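Local coordinates for protein FAD-binding oxidoreductase (Gulosibacter chungangensis, PDB 7PBG) that uses a covalently bound FAD cofactor to oxidise 4-alkylphenols, dehydrogenating 4-ethylphenol to 4-vinylphenol, at residues P150-W155 against N369-L374; V281-A286 against A384-W389. All coordinates share one frame; numbering follows the deposited sequence.

Interaction 1. Residues P150-W155 against N369-L374; sequences PAELDW and NARHEL. With FAD (flavin-adenine dinucleotide), chain C.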
loop_
_atom_site.group_PDB
_atom_site.type_symbol
_atom_site.label_atom_id
_atom_site.label_comp_id
_atom_site.label_asym_id
_atom_site.label_seq_id
_atom_site.Cartn_x
_atom_site.Cartn_y
_atom_site.Cartn_z
ATOM N N PRO A 150 -8.512 4.289 15.964
ATOM C CA PRO A 150 -9.938 4.423 15.696
ATOM C C PRO A 150 -10.259 5.607 14.775
ATOM O O PRO A 150 -9.678 6.686 14.820
ATOM C CB PRO A 150 -10.561 4.647 17.081
ATOM C CG PRO A 150 -9.440 5.303 17.902
ATOM C CD PRO A 150 -8.136 4.787 17.315
ATOM N N ALA A 151 -11.307 5.430 13.972
ATOM C CA ALA A 151 -12.069 6.547 13.387
ATOM C C ALA A 151 -12.811 7.274 14.518
ATOM O O ALA A 151 -12.659 6.909 15.745
ATOM C CB ALA A 151 -13.020 5.973 12.347
ATOM N N GLU A 152 -13.604 8.281 14.168
ATOM C CA GLU A 152 -14.213 9.220 15.136
ATOM C C GLU A 152 -15.265 8.512 15.980
ATOM O O GLU A 152 -15.420 8.909 17.145
ATOM C CB GLU A 152 -14.782 10.448 14.431
ATOM C CG GLU A 152 -13.682 11.429 14.094
ATOM C CD GLU A 152 -14.003 12.906 13.999
ATOM O OE1 GLU A 152 -15.052 13.363 14.527
ATOM O OE2 GLU A 152 -13.155 13.610 13.461
ATOM N N LEU A 153 -15.921 7.483 15.455
ATOM C CA LEU A 153 -17.021 6.843 16.213
ATOM C C LEU A 153 -16.641 5.410 16.601
ATOM O O LEU A 153 -16.264 4.624 15.730
ATOM C CB LEU A 153 -18.275 6.921 15.339
ATOM C CG LEU A 153 -18.714 8.343 15.018
ATOM C CD1 LEU A 153 -19.830 8.335 13.959
ATOM C CD2 LEU A 153 -19.176 9.043 16.264
ATOM N N ASP A 154 -16.817 5.032 17.868
ATOM C CA ASP A 154 -16.239 3.766 18.376
ATOM C C ASP A 154 -17.017 2.528 17.926
ATOM O O ASP A 154 -16.516 1.407 18.124
ATOM C CB ASP A 154 -16.052 3.769 19.887
ATOM C CG ASP A 154 -17.316 3.758 20.723
ATOM O OD1 ASP A 154 -18.308 3.183 20.292
ATOM O OD2 ASP A 154 -17.211 4.154 21.873
ATOM N N TRP A 155 -18.180 2.707 17.303
ATOM C CA TRP A 155 -18.998 1.617 16.726
ATOM C C TRP A 155 -18.541 1.269 15.308
ATOM O O TRP A 155 -19.114 0.296 14.745
ATOM C CB TRP A 155 -20.491 2.014 16.705
ATOM C CG TRP A 155 -20.863 3.272 15.987
ATOM C CD1 TRP A 155 -20.621 3.631 14.678
ATOM C CD2 TRP A 155 -21.662 4.349 16.536
ATOM N NE1 TRP A 155 -21.229 4.816 14.379
ATOM C CE2 TRP A 155 -21.824 5.311 15.512
ATOM C CE3 TRP A 155 -22.221 4.605 17.793
ATOM C CZ2 TRP A 155 -22.550 6.488 15.699
ATOM C CZ3 TRP A 155 -22.911 5.790 17.988
ATOM C CH2 TRP A 155 -23.100 6.696 16.949
ATOM N N ASN A 369 -9.785 16.851 24.929
ATOM C CA ASN A 369 -9.741 15.513 25.516
ATOM C C ASN A 369 -10.266 14.461 24.525
ATOM O O ASN A 369 -9.668 13.418 24.446
ATOM C CB ASN A 369 -10.499 15.464 26.836
ATOM C CG ASN A 369 -10.384 14.094 27.484
ATOM O OD1 ASN A 369 -9.296 13.688 27.901
ATOM N ND2 ASN A 369 -11.457 13.320 27.432
ATOM N N ALA A 370 -11.328 14.761 23.783
ATOM C CA ALA A 370 -11.916 13.840 22.810
ATOM C C ALA A 370 -10.872 13.518 21.726
ATOM O O ALA A 370 -10.725 12.325 21.326
ATOM C CB ALA A 370 -13.164 14.461 22.248
ATOM N N ARG A 371 -10.128 14.521 21.266
ATOM C CA ARG A 371 -9.106 14.282 20.230
ATOM C C ARG A 371 -7.915 13.550 20.819
ATOM O O ARG A 371 -7.334 12.680 20.129
ATOM C CB ARG A 371 -8.677 15.589 19.566
ATOM C CG ARG A 371 -9.823 16.376 18.946
ATOM C CD ARG A 371 -10.780 15.570 18.119
ATOM N NE ARG A 371 -10.191 14.819 17.015
ATOM C CZ ARG A 371 -10.897 14.218 16.060
ATOM N NH1 ARG A 371 -10.289 13.635 15.041
ATOM N NH2 ARG A 371 -12.220 14.270 16.107
ATOM N N HIS A 372 -7.492 13.944 22.018
ATOM C CA HIS A 372 -6.388 13.269 22.706
ATOM C C HIS A 372 -6.709 11.776 22.792
ATOM O O HIS A 372 -5.813 10.958 22.603
ATOM C CB HIS A 372 -6.186 13.906 24.061
ATOM C CG HIS A 372 -5.136 13.218 24.862
ATOM N ND1 HIS A 372 -3.838 13.217 24.477
ATOM C CD2 HIS A 372 -5.212 12.534 26.027
ATOM C CE1 HIS A 372 -3.128 12.578 25.384
ATOM N NE2 HIS A 372 -3.952 12.139 26.353
ATOM N N GLU A 373 -7.946 11.431 23.119
ATOM C CA GLU A 373 -8.368 10.026 23.192
ATOM C C GLU A 373 -8.166 9.362 21.822
ATOM O O GLU A 373 -7.430 8.323 21.741
ATOM C CB GLU A 373 -9.793 9.936 23.698
ATOM C CG GLU A 373 -9.881 10.000 25.200
ATOM C CD GLU A 373 -11.289 9.880 25.734
ATOM O OE1 GLU A 373 -12.250 9.912 24.915
ATOM O OE2 GLU A 373 -11.434 9.855 26.983
ATOM N N LEU A 374 -8.749 9.943 20.772
ATOM C CA LEU A 374 -8.655 9.284 19.442
ATOM C C LEU A 374 -7.182 9.137 19.069
ATOM O O LEU A 374 -6.816 8.099 18.496
ATOM C CB LEU A 374 -9.392 10.088 18.370
ATOM C CG LEU A 374 -10.893 10.201 18.574
ATOM C CD1 LEU A 374 -11.509 10.985 17.465
ATOM C CD2 LEU A 374 -11.589 8.849 18.699
HETATM P PA FAD C . -19.383 -0.938 7.032
HETATM O O1A FAD C . -20.637 -0.148 6.844
HETATM O O2A FAD C . -19.480 -2.309 7.654
HETATM O O5B FAD C . -18.700 -1.098 5.628
HETATM C C5B FAD C . -18.582 -0.010 4.722
HETATM C C4B FAD C . -18.551 -0.580 3.325
HETATM O O4B FAD C . -17.364 -1.404 3.133
HETATM C C3B FAD C . -19.714 -1.512 2.951
HETATM O O3B FAD C . -20.864 -0.773 2.549
HETATM C C2B FAD C . -19.083 -2.410 1.875
HETATM O O2B FAD C . -19.094 -1.730 0.634
HETATM C C1B FAD C . -17.671 -2.592 2.423
HETATM N N9A FAD C . -17.512 -3.709 3.317
HETATM C C8A FAD C . -17.500 -3.651 4.675
HETATM N N7A FAD C . -17.315 -4.820 5.215
HETATM C C5A FAD C . -17.264 -5.702 4.162
HETATM C C6A FAD C . -17.035 -7.080 4.102
HETATM N N6A FAD C . -16.909 -7.849 5.191
HETATM N N1A FAD C . -17.027 -7.648 2.875
HETATM C C2A FAD C . -17.160 -6.851 1.783
HETATM N N3A FAD C . -17.345 -5.539 1.723
HETATM C C4A FAD C . -17.389 -5.020 2.967
HETATM N N1 FAD C . -14.969 7.663 8.558
HETATM C C2 FAD C . -13.654 7.575 8.659
HETATM O O2 FAD C . -13.006 6.747 7.970
HETATM N N3 FAD C . -12.968 8.302 9.562
HETATM C C4 FAD C . -13.563 9.236 10.362
HETATM O O4 FAD C . -12.890 9.827 11.228
HETATM C C4X FAD C . -14.932 9.397 10.258
HETATM N N5 FAD C . -15.498 10.302 11.011
HETATM C C5X FAD C . -16.860 10.431 10.896
HETATM C C6 FAD C . -17.495 11.378 11.712
HETATM C C7 FAD C . -18.867 11.539 11.707
HETATM C C7M FAD C . -19.505 12.564 12.622
HETATM C C8 FAD C . -19.638 10.714 10.861
HETATM C C8M FAD C . -21.129 10.852 10.819
HETATM C C9 FAD C . -19.022 9.803 10.027
HETATM C C9A FAD C . -17.626 9.620 10.029
HETATM N N10 FAD C . -16.979 8.669 9.246
HETATM C C10 FAD C . -15.604 8.518 9.345
HETATM C "C1'" FAD C . -17.726 7.725 8.374
HETATM C "C2'" FAD C . -18.125 6.423 9.086
HETATM O "O2'" FAD C . -18.637 6.692 10.435
HETATM C "C3'" FAD C . -16.984 5.402 9.277
HETATM O "O3'" FAD C . -16.210 5.313 8.106
HETATM C "C4'" FAD C . -17.422 3.987 9.680
HETATM O "O4'" FAD C . -16.345 3.311 10.347
HETATM C "C5'" FAD C . -17.868 3.194 8.482
HETATM O "O5'" FAD C . -18.882 2.238 8.823
HETATM P P FAD C . -18.512 0.740 9.231
HETATM O O1P FAD C . -19.672 0.162 9.984
HETATM O O2P FAD C . -17.183 0.803 9.914
HETATM O O3P FAD C . -18.339 -0.017 7.832
HETATM O O HOH W 1 -7.274 7.534 15.622
#
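E152 sets CG beside its own backbone N (chi1 -79°) and then runs extended, while R371 bends at chi2 and chi3, and the two charged ends meet in a salt bridge. OE2 of E152 lies at the edge of the guanidinium, near its plane, 2.9 Å from R371 NH2; a second bond from NH1 to the same oxygen is longer, and both are bent and weak. The carboxylate and guanidinium planes are turned 71° apart, and OE2 takes both N-H groups; OE1 is hydrogen-bonded to S383 OG. L374 CD1 sits 3.5 Å above the centre of the R371 guanidinium and also touches E152 CG, so an apolar methyl covers that face. The contact joins the two parts of an FAD oxidase of the PCMH type: the loop after strand 146-147 in the FAD-binding part meets helix 363-375 of the part that caps the flavin. Y169, another FAD-binding residue, makes a cation-pi contact with R371. Nearer the helix end, L374 CD2 rests against A151 O at 3.7 Å and against the P150 ring, and a water donates to both P150 O and L374 O. Toward the cofactor, A151 CB lies 3.6 Å from flavin N3, E152 CB packs against flavin N5, and E152 N gives a weak bond to flavin O4 at 3.4 Å.

Interaction 2. Residues V281-A286 against A384-W389; sequences VTFDAA and AAVFDW. With FAD (flavin-adenine dinucleotide), chain C.
A286 puts its methyl over the six-membered ring of W389, CB standing 4.0 Å from the ring centroid and 28° off the normal, a CH-pi contact. The methyl is displaced toward the rim, and its nearest ring atom is CE3 of W389. W389 has CG anti to its backbone N (chi1 -179°), and the indole beyond it lies against the side of helix 281-288. There the ring is close to the helix backbone as well, with A286 CA 3.4 Å from W389 CE3. With only methyls at A285 and A286, the broad indole can lie close against this side of the helix. Farther along the ring, A285 CB approaches W389 CH2, and T282 CG2 meets W389 CZ2 at 4.1 Å, the threonine side chain crossing the indole at about a right angle.

The A286 methyl also meets V386 CG1 at 3.9 Å, so that this one bump is held between an aromatic ring and a branched side chain. V386 CG1 also comes within 4.5 Å of F283 CE2. No hydrogen bond joins the two backbones; V386 CA makes a CA-H...O contact of 3.5 Å with A286 O. The indole NE1 is bound by D426 OD2. Around this contact, L428 of strand 426-433 packs on T282, F283 and A286, L443 and L445 of strand 438-447 touch F283 and W389 respectively, and helix 303-313 lies against V281 and A285.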
loop_
_atom_site.group_PDB
_atom_site.type_symbol
_atom_site.label_atom_id
_atom_site.label_comp_id
_atom_site.label_asym_id
_atom_site.label_seq_id
_atom_site.Cartn_x
_atom_site.Cartn_y
_atom_site.Cartn_z
ATOM N N VAL A 281 -14.859 26.371 13.644
ATOM C CA VAL A 281 -15.529 26.492 14.974
ATOM C C VAL A 281 -16.855 25.740 14.945
ATOM O O VAL A 281 -17.233 25.082 15.981
ATOM C CB VAL A 281 -15.682 27.955 15.416
ATOM C CG1 VAL A 281 -16.567 28.775 14.521
ATOM C CG2 VAL A 281 -16.185 28.002 16.852
ATOM N N THR A 282 -17.560 25.724 13.833
ATOM C CA THR A 282 -18.877 25.056 13.827
ATOM C C THR A 282 -18.720 23.567 14.153
ATOM O O THR A 282 -19.592 23.007 14.892
ATOM C CB THR A 282 -19.572 25.241 12.479
ATOM O OG1 THR A 282 -19.543 26.641 12.207
ATOM C CG2 THR A 282 -21.008 24.770 12.518
ATOM N N PHE A 283 -17.670 22.924 13.637
ATOM C CA PHE A 283 -17.488 21.470 13.841
ATOM C C PHE A 283 -17.270 21.255 15.331
ATOM O O PHE A 283 -17.951 20.439 15.967
ATOM C CB PHE A 283 -16.373 20.983 12.920
ATOM C CG PHE A 283 -16.350 19.501 12.668
ATOM C CD1 PHE A 283 -15.730 19.030 11.533
ATOM C CD2 PHE A 283 -16.952 18.602 13.529
ATOM C CE1 PHE A 283 -15.688 17.674 11.275
ATOM C CE2 PHE A 283 -16.930 17.239 13.261
ATOM C CZ PHE A 283 -16.241 16.774 12.168
ATOM N N ASP A 284 -16.354 22.027 15.930
ATOM C CA ASP A 284 -16.094 21.836 17.374
ATOM C C ASP A 284 -17.363 22.143 18.159
ATOM O O ASP A 284 -17.688 21.395 19.099
ATOM C CB ASP A 284 -14.918 22.678 17.878
ATOM C CG ASP A 284 -13.588 21.934 18.015
ATOM O OD1 ASP A 284 -13.500 20.709 17.657
ATOM O OD2 ASP A 284 -12.645 22.590 18.520
ATOM N N ALA A 285 -18.018 23.259 17.880
ATOM C CA ALA A 285 -19.248 23.648 18.599
ATOM C C ALA A 285 -20.260 22.496 18.547
ATOM O O ALA A 285 -20.820 22.113 19.562
ATOM C CB ALA A 285 -19.787 24.922 17.988
ATOM N N ALA A 286 -20.433 21.890 17.393
ATOM C CA ALA A 286 -21.481 20.857 17.221
ATOM C C ALA A 286 -21.171 19.583 18.039
ATOM O O ALA A 286 -22.101 18.806 18.290
ATOM C CB ALA A 286 -21.646 20.588 15.759
ATOM N N ALA A 384 -20.523 11.954 17.933
ATOM C CA ALA A 384 -21.946 11.560 17.784
ATOM C C ALA A 384 -22.864 12.705 18.257
ATOM O O ALA A 384 -23.998 12.829 17.782
ATOM C CB ALA A 384 -22.234 10.268 18.516
ATOM N N ALA A 385 -22.379 13.620 19.074
ATOM C CA ALA A 385 -23.143 14.819 19.472
ATOM C C ALA A 385 -23.576 15.672 18.271
ATOM O O ALA A 385 -24.587 16.398 18.373
ATOM C CB ALA A 385 -22.258 15.597 20.417
ATOM N N VAL A 386 -22.870 15.604 17.132
ATOM C CA VAL A 386 -23.256 16.439 15.976
ATOM C C VAL A 386 -24.665 16.033 15.511
ATOM O O VAL A 386 -25.341 16.881 14.929
ATOM C CB VAL A 386 -22.244 16.403 14.810
ATOM C CG1 VAL A 386 -20.875 16.784 15.296
ATOM C CG2 VAL A 386 -22.227 15.086 14.066
ATOM N N PHE A 387 -25.111 14.795 15.781
ATOM C CA PHE A 387 -26.464 14.286 15.405
ATOM C C PHE A 387 -27.559 15.040 16.177
ATOM O O PHE A 387 -28.748 14.961 15.818
ATOM C CB PHE A 387 -26.611 12.769 15.628
ATOM C CG PHE A 387 -25.561 11.923 14.970
ATOM C CD1 PHE A 387 -25.026 12.313 13.760
ATOM C CD2 PHE A 387 -25.087 10.763 15.560
ATOM C CE1 PHE A 387 -24.015 11.584 13.170
ATOM C CE2 PHE A 387 -24.131 9.992 14.925
ATOM C CZ PHE A 387 -23.582 10.418 13.735
ATOM N N ASP A 388 -27.185 15.712 17.259
ATOM C CA ASP A 388 -28.148 16.416 18.132
ATOM C C ASP A 388 -28.040 17.915 17.888
ATOM O O ASP A 388 -28.734 18.667 18.573
ATOM C CB ASP A 388 -27.952 16.070 19.621
ATOM C CG ASP A 388 -28.208 14.609 19.939
ATOM O OD1 ASP A 388 -29.111 14.022 19.328
ATOM O OD2 ASP A 388 -27.449 14.059 20.739
ATOM N N TRP A 389 -27.225 18.362 16.923
ATOM C CA TRP A 389 -27.048 19.819 16.664
ATOM C C TRP A 389 -28.402 20.485 16.452
ATOM O O TRP A 389 -28.619 21.597 16.938
ATOM C CB TRP A 389 -26.179 19.954 15.422
ATOM C CG TRP A 389 -25.837 21.329 14.962
ATOM C CD1 TRP A 389 -26.120 21.826 13.728
ATOM C CD2 TRP A 389 -25.063 22.341 15.625
ATOM N NE1 TRP A 389 -25.632 23.081 13.591
ATOM C CE2 TRP A 389 -24.919 23.408 14.709
ATOM C CE3 TRP A 389 -24.431 22.444 16.869
ATOM C CZ2 TRP A 389 -24.215 24.557 15.031
ATOM C CZ3 TRP A 389 -23.735 23.583 17.197
ATOM C CH2 TRP A 389 -23.640 24.629 16.273
HETATM P PA FAD C . -19.383 -0.938 7.032
HETATM O O1A FAD C . -20.637 -0.148 6.844
HETATM O O2A FAD C . -19.480 -2.309 7.654
HETATM O O5B FAD C . -18.700 -1.098 5.628
HETATM C C5B FAD C . -18.582 -0.010 4.722
HETATM C C4B FAD C . -18.551 -0.580 3.325
HETATM O O4B FAD C . -17.364 -1.404 3.133
HETATM C C3B FAD C . -19.714 -1.512 2.951
HETATM O O3B FAD C . -20.864 -0.773 2.549
HETATM C C2B FAD C . -19.083 -2.410 1.875
HETATM O O2B FAD C . -19.094 -1.730 0.634
HETATM C C1B FAD C . -17.671 -2.592 2.423
HETATM N N9A FAD C . -17.512 -3.709 3.317
HETATM C C8A FAD C . -17.500 -3.651 4.675
HETATM N N7A FAD C . -17.315 -4.820 5.215
HETATM C C5A FAD C . -17.264 -5.702 4.162
HETATM C C6A FAD C . -17.035 -7.080 4.102
HETATM N N6A FAD C . -16.909 -7.849 5.191
HETATM N N1A FAD C . -17.027 -7.648 2.875
HETATM C C2A FAD C . -17.160 -6.851 1.783
HETATM N N3A FAD C . -17.345 -5.539 1.723
HETATM C C4A FAD C . -17.389 -5.020 2.967
HETATM N N1 FAD C . -14.969 7.663 8.558
HETATM C C2 FAD C . -13.654 7.575 8.659
HETATM O O2 FAD C . -13.006 6.747 7.970
HETATM N N3 FAD C . -12.968 8.302 9.562
HETATM C C4 FAD C . -13.563 9.236 10.362
HETATM O O4 FAD C . -12.890 9.827 11.228
HETATM C C4X FAD C . -14.932 9.397 10.258
HETATM N N5 FAD C . -15.498 10.302 11.011
HETATM C C5X FAD C . -16.860 10.431 10.896
HETATM C C6 FAD C . -17.495 11.378 11.712
HETATM C C7 FAD C . -18.867 11.539 11.707
HETATM C C7M FAD C . -19.505 12.564 12.622
HETATM C C8 FAD C . -19.638 10.714 10.861
HETATM C C8M FAD C . -21.129 10.852 10.819
HETATM C C9 FAD C . -19.022 9.803 10.027
HETATM C C9A FAD C . -17.626 9.620 10.029
HETATM N N10 FAD C . -16.979 8.669 9.246
HETATM C C10 FAD C . -15.604 8.518 9.345
HETATM C "C1'" FAD C . -17.726 7.725 8.374
HETATM C "C2'" FAD C . -18.125 6.423 9.086
HETATM O "O2'" FAD C . -18.637 6.692 10.435
HETATM C "C3'" FAD C . -16.984 5.402 9.277
HETATM O "O3'" FAD C . -16.210 5.313 8.106
HETATM C "C4'" FAD C . -17.422 3.987 9.680
HETATM O "O4'" FAD C . -16.345 3.311 10.347
HETATM C "C5'" FAD C . -17.868 3.194 8.482
HETATM O "O5'" FAD C . -18.882 2.238 8.823
HETATM P P FAD C . -18.512 0.740 9.231
HETATM O O1P FAD C . -19.672 0.162 9.984
HETATM O O2P FAD C . -17.183 0.803 9.914
HETATM O O3P FAD C . -18.339 -0.017 7.832
#

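How the interactions relate
Interactions 1 and 2, with centres 14 Å apart, meet on the same isoalloxazine: A151 and E152 of 150-155 lie at its N3, O4 and N5 side, while L153 joins V386 and F387 of 384-389 at the dimethylbenzene end. There V386 CG2 lies 4.0 Å from flavin C7M and F387 CE1 3.8 Å from flavin C8M; the V386 side chain is about 5 Å from that of H395, to which the FAD is covalently bound. The contacts also touch directly: L153 CD2 packs 3.6 Å from A384 N, and W155 CZ2 lies 3.9 Å from F387 CE2. Their segments alternate along the chain, and the F283 side chain of interaction 2 comes within about 4 Å of that of E152.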